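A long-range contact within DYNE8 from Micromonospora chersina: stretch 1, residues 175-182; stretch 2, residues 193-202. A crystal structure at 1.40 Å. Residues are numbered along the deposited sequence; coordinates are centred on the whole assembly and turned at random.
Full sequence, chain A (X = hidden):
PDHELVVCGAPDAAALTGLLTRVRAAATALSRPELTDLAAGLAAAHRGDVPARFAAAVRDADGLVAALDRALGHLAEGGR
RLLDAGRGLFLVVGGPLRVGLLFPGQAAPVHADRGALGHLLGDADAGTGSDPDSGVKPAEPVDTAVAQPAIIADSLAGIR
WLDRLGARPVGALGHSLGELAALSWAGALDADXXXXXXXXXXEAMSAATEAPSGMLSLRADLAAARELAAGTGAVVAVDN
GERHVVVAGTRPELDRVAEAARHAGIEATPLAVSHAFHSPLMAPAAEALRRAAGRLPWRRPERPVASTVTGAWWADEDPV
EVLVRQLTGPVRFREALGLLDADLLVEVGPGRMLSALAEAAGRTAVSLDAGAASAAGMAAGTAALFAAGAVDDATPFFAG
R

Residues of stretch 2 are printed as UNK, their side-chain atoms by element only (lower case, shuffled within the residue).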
ATOM      1  N   HIS A 175       6.502   3.911   1.824  1.00 11.83           N
ATOM      2  CA  HIS A 175       7.421   3.109   2.692  1.00 11.65           C
ATOM      3  C   HIS A 175       8.768   2.976   2.010  1.00 11.67           C
ATOM      4  O   HIS A 175       8.901   2.310   1.001  1.00 12.31           O
ATOM      5  CB  HIS A 175       6.766   1.733   2.857  1.00 12.15           C
ATOM      6  CG  HIS A 175       7.273   0.932   4.028  1.00 11.24           C
ATOM      7  ND1 HIS A 175       8.520   0.299   3.993  1.00 14.46           N
ATOM      8  CD2 HIS A 175       6.678   0.576   5.204  1.00 11.91           C
ATOM      9  CE1 HIS A 175       8.649  -0.384   5.125  1.00 13.91           C
ATOM     10  NE2 HIS A 175       7.567  -0.227   5.879  1.00 12.55           N
ATOM     11  N   SER A 176       9.776   3.621   2.624  1.00 12.96           N
ATOM     12  CA  SER A 176      11.175   3.517   2.097  1.00 12.71           C
ATOM     13  C   SER A 176      11.147   3.937   0.603  1.00 12.89           C
ATOM     14  O   SER A 176      10.871   5.149   0.308  1.00 13.04           O
ATOM     15  CB  SER A 176      11.752   2.137   2.353  1.00 13.67           C
ATOM     16  OG  SER A 176      13.138   2.263   1.944  1.00 15.62           O
ATOM     17  N   LEU A 177      11.474   3.081  -0.336  1.00 11.55           N
ATOM     18  CA  LEU A 177      11.416   3.363  -1.748  1.00 13.07           C
ATOM     19  C   LEU A 177      10.135   4.098  -2.159  1.00 11.73           C
ATOM     20  O   LEU A 177      10.147   4.964  -3.061  1.00 12.94           O
ATOM     21  CB  LEU A 177      11.525   2.033  -2.547  1.00 12.65           C
ATOM     22  CG  LEU A 177      11.336   2.126  -4.054  1.00 13.68           C
ATOM     23  CD1 LEU A 177      12.444   2.994  -4.717  1.00 15.30           C
ATOM     24  CD2 LEU A 177      11.291   0.727  -4.608  1.00 14.30           C
ATOM     25  N   GLY A 178       9.009   3.662  -1.586  1.00 11.95           N
ATOM     26  CA  GLY A 178       7.721   4.291  -1.986  1.00 11.65           C
ATOM     27  C   GLY A 178       7.659   5.779  -1.718  1.00 11.81           C
ATOM     28  O   GLY A 178       6.784   6.411  -2.352  1.00 11.71           O
ATOM     29  N   GLU A 179       8.473   6.329  -0.848  1.00 11.51           N
ATOM     30  CA  GLU A 179       8.423   7.799  -0.657  1.00 10.41           C
ATOM     31  C   GLU A 179       8.749   8.463  -1.981  1.00 14.01           C
ATOM     32  O   GLU A 179       8.271   9.569  -2.221  1.00 14.23           O
ATOM     33  CB  GLU A 179       9.393   8.190   0.419  1.00 12.68           C
ATOM     34  CG  GLU A 179       9.191   9.688   0.862  1.00 14.67           C
ATOM     35  CD  GLU A 179       9.206   9.857   2.354  1.00 16.55           C
ATOM     36  OE1 GLU A 179       8.719   8.990   3.111  1.00 15.91           O
ATOM     37  OE2 GLU A 179       9.647  10.947   2.858  1.00 15.75           O
ATOM     38  N   LEU A 180       9.578   7.914  -2.826  1.00 12.43           N
ATOM     39  CA  LEU A 180       9.843   8.473  -4.186  1.00 13.15           C
ATOM     40  C   LEU A 180       8.577   8.572  -5.019  1.00 14.19           C
ATOM     41  O   LEU A 180       8.313   9.642  -5.634  1.00 14.67           O
ATOM     42  CB  LEU A 180      10.876   7.692  -5.006  1.00 14.68           C
ATOM     43  CG  LEU A 180      12.317   7.931  -4.603  1.00 17.75           C
ATOM     44  CD1 LEU A 180      12.640   7.456  -3.160  1.00 17.54           C
ATOM     45  CD2 LEU A 180      13.188   7.177  -5.619  1.00 17.47           C
ATOM     46  N   ALA A 181       7.731   7.561  -4.990  1.00 12.97           N
ATOM     47  CA  ALA A 181       6.490   7.566  -5.762  1.00 12.87           C
ATOM     48  C   ALA A 181       5.537   8.538  -5.075  1.00 13.04           C
ATOM     49  O   ALA A 181       4.783   9.261  -5.827  1.00 14.08           O
ATOM     50  CB  ALA A 181       5.895   6.177  -5.801  1.00 14.71           C
ATOM     51  N   ALA A 182       5.466   8.611  -3.751  1.00 11.93           N
ATOM     52  CA  ALA A 182       4.588   9.557  -3.075  1.00 12.98           C
ATOM     53  C   ALA A 182       4.973  10.987  -3.487  1.00 13.66           C
ATOM     54  O   ALA A 182       4.044  11.822  -3.730  1.00 15.50           O
ATOM     55  CB  ALA A 182       4.602   9.370  -1.555  1.00 13.48           C
ATOM     56  N   UNK A 193      11.934  11.410 -14.184  1.00 18.36           N
ATOM     57  CA  UNK A 193      13.011  11.677 -13.202  1.00 18.78           C
ATOM     58  C   UNK A 193      12.877  10.710 -12.021  1.00 18.43           C
ATOM     59  O   UNK A 193      13.899  10.239 -11.497  1.00 17.56           O
ATOM     60  c   UNK A 193      13.464  14.066 -13.881  1.00 22.47           C
ATOM     61  o   UNK A 193      14.044  13.622 -14.894  1.00 29.18           O
ATOM     62  c   UNK A 193      13.029  13.126 -12.762  1.00 20.16           C
ATOM     63  o   UNK A 193      13.270  15.267 -13.602  1.00 25.54           O
ATOM     64  N   UNK A 194      11.651  10.407 -11.601  1.00 17.43           N
ATOM     65  CA  UNK A 194      11.441   9.494 -10.470  1.00 15.69           C
ATOM     66  C   UNK A 194      11.921   8.099 -10.797  1.00 16.43           C
ATOM     67  O   UNK A 194      12.569   7.476  -9.950  1.00 16.31           O
ATOM     68  c   UNK A 194       9.976   9.529 -10.110  1.00 15.81           C
ATOM     69  c   UNK A 194       9.692   8.633  -8.889  1.00 17.85           C
ATOM     70  o   UNK A 194       9.608  10.862  -9.726  1.00 16.31           O
ATOM     71  N   UNK A 195      11.603   7.586 -11.973  1.00 14.70           N
ATOM     72  CA  UNK A 195      12.102   6.277 -12.372  1.00 14.34           C
ATOM     73  C   UNK A 195      13.604   6.308 -12.510  1.00 17.27           C
ATOM     74  O   UNK A 195      14.236   5.325 -12.053  1.00 17.55           O
ATOM     75  c   UNK A 195      11.440   3.373 -13.237  1.00 20.95           C
ATOM     76  c   UNK A 195      11.283   4.235 -15.591  1.00 26.62           C
ATOM     77  c   UNK A 195      11.826   4.534 -14.178  1.00 21.05           C
ATOM     78  c   UNK A 195      11.387   5.864 -13.678  1.00 19.08           C
ATOM     79  N   UNK A 196      14.210   7.353 -13.084  1.00 18.65           N
ATOM     80  CA  UNK A 196      15.616   7.428 -13.199  1.00 18.10           C
ATOM     81  C   UNK A 196      16.274   7.434 -11.798  1.00 17.65           C
ATOM     82  O   UNK A 196      17.292   6.747 -11.582  1.00 18.29           O
ATOM     83  c   UNK A 196      16.003   8.662 -14.053  1.00 18.76           C
ATOM     84  N   UNK A 197      15.700   8.153 -10.852  1.00 15.98           N
ATOM     85  CA  UNK A 197      16.243   8.191  -9.512  1.00 14.04           C
ATOM     86  C   UNK A 197      16.097   6.817  -8.855  1.00 15.28           C
ATOM     87  O   UNK A 197      17.010   6.399  -8.129  1.00 14.68           O
ATOM     88  c   UNK A 197      15.554   9.259  -8.670  1.00 15.66           C
ATOM     89  c   UNK A 197      17.489   9.777  -7.177  1.00 19.19           C
ATOM     90  c   UNK A 197      16.004   9.407  -7.240  1.00 16.84           C
ATOM     91  c   UNK A 197      15.130  10.437  -6.578  1.00 19.96           C
ATOM     92  N   UNK A 198      14.998   6.153  -9.075  1.00 14.85           N
ATOM     93  CA  UNK A 198      14.853   4.757  -8.555  1.00 15.10           C
ATOM     94  C   UNK A 198      15.932   3.819  -9.081  1.00 15.39           C
ATOM     95  O   UNK A 198      16.392   3.002  -8.347  1.00 13.70           O
ATOM     96  c   UNK A 198      13.464   4.207  -8.846  1.00 16.27           C
ATOM     97  N   UNK A 199      16.315   3.931 -10.349  1.00 16.34           N
ATOM     98  CA  UNK A 199      17.359   3.057 -10.932  1.00 16.19           C
ATOM     99  C   UNK A 199      18.646   3.439 -10.189  1.00 16.30           C
ATOM    100  O   UNK A 199      19.381   2.538  -9.798  1.00 16.40           O
ATOM    101  n   UNK A 199      15.723   2.847 -15.628  1.00 39.18           N
ATOM    102  c   UNK A 199      16.892   3.167 -14.824  1.00 32.85           C
ATOM    103  c   UNK A 199      16.447   3.009 -13.293  1.00 22.23           C
ATOM    104  n   UNK A 199      15.807   0.594 -15.096  1.00 41.80           N
ATOM    105  c   UNK A 199      15.206   1.624 -15.718  1.00 44.03           C
ATOM    106  n   UNK A 199      14.103   1.430 -16.451  1.00 48.27           N
ATOM    107  c   UNK A 199      17.521   3.401 -12.417  1.00 18.98           C
ATOM    108  N   UNK A 200      18.940   4.698  -9.971  1.00 16.23           N
ATOM    109  CA  UNK A 200      20.203   5.048  -9.323  1.00 15.81           C
ATOM    110  C   UNK A 200      20.217   4.536  -7.870  1.00 16.98           C
ATOM    111  O   UNK A 200      21.276   4.098  -7.353  1.00 17.77           O
ATOM    112  c   UNK A 200      20.409   6.596  -9.403  1.00 17.57           C
ATOM    113  N   UNK A 201      19.093   4.632  -7.208  1.00 14.90           N
ATOM    114  CA  UNK A 201      18.972   4.285  -5.794  1.00 13.86           C
ATOM    115  C   UNK A 201      19.140   2.779  -5.684  1.00 14.90           C
ATOM    116  O   UNK A 201      19.872   2.300  -4.800  1.00 15.41           O
ATOM    117  c   UNK A 201      17.358   4.480  -3.765  1.00 13.82           C
ATOM    118  n   UNK A 201      15.672   5.032  -1.980  1.00 14.54           N
ATOM    119  c   UNK A 201      15.234   3.986  -1.279  1.00 15.29           C
ATOM    120  c   UNK A 201      15.950   4.978  -3.431  1.00 14.45           C
ATOM    121  c   UNK A 201      17.594   4.691  -5.277  1.00 14.42           C
ATOM    122  n   UNK A 201      14.903   4.168  -0.004  1.00 16.10           N
ATOM    123  n   UNK A 201      15.131   2.771  -1.813  1.00 14.66           N
ATOM    124  N   UNK A 202      18.526   1.992  -6.550  1.00 14.68           N
ATOM    125  CA  UNK A 202      18.702   0.552  -6.483  1.00 13.94           C
ATOM    126  C   UNK A 202      20.109   0.152  -6.822  1.00 14.88           C
ATOM    127  O   UNK A 202      20.682  -0.746  -6.139  1.00 16.19           O
TER
HETATM  128  O   HOH W   1      14.261   0.640  -0.189  1.00 21.52           O
HETATM  129  O   HOH W   2      10.541  11.310  -6.825  1.00 32.42           O

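Stretch 2 is helical throughout and runs nearly antiparallel to the helix of stretch 1, with an angle of 168° between their directions and a closest axial approach of 10.1 Å. Position 193 carries two carbons, the second bearing two oxygens; this short carboxylate is Asp193, which lies out of reach of stretch 1. At 194 a single carbon carries one oxygen and one carbon, and the terminal carbon lies 3.7 Å from Leu180 O; the residue is Thr194. It points toward stretch 1 with its methyl CG2, while Thr194 OG1 accepts a hydrogen bond from water 2 (3.1 Å). The same water donates to Leu180 O (3.0 Å) and so bridges the two residues.

Position 195 has four carbons forked at the second, as in leucine; Leu195 points away and makes no contact. A lone carbon at 196 identifies Ala196, which is exposed and also out of reach. At 197 there are four carbons, again forked at the second, and one of the end carbons lies 3.9 Å from Leu180 CD2; this is Leu197, which faces stretch 1 and makes that contact through CD2. Position 198 has one side-chain carbon, 4.4 Å from both Leu177 CD1 and Leu180 CD2, and is Ala198. Its backbone N is also near, 4.0 Å from Leu180 CD2, so the leucine reaches down to the helix backbone.

At 199, three carbons, a nitrogen and a carbon carrying two more nitrogens spell arginine, but Arg199 is exposed and makes no contact here. Position 200, with one carbon, is Ala200, likewise out of reach. The chain at 201 repeats the pattern of 199, now directed toward stretch 1, and one terminal nitrogen lies 3.2 Å from Ser176 OG; the residue is Arg201, with its first three chi angles all t. That nitrogen, NH2, donates a hydrogen bond to Ser176 OG (156°), which lies at the edge of the guanidinium, whereas Leu177 CA covers one face. Water 1 accepts from Arg201 NH1 (2.8 Å) and is hydrogen-bonded to Ser176 OG (2.9 Å), adding an indirect link. Position 202 has no side-chain atoms and is Gly202, without contact.

The contact centres on Leu180, whose side chain fits as a knob among Thr194, Leu197, Ala198 and Arg201. The four recur along one side of the helix, at intervals of three, one and three residues, and together form the hole. Polar links lie at both ends of this apolar packing: water 2 joins the helices beside Thr194, and the extended Arg201 reaches Ser176 both directly and through water 1.

Stretch 2 (193-202) DTLALARARG
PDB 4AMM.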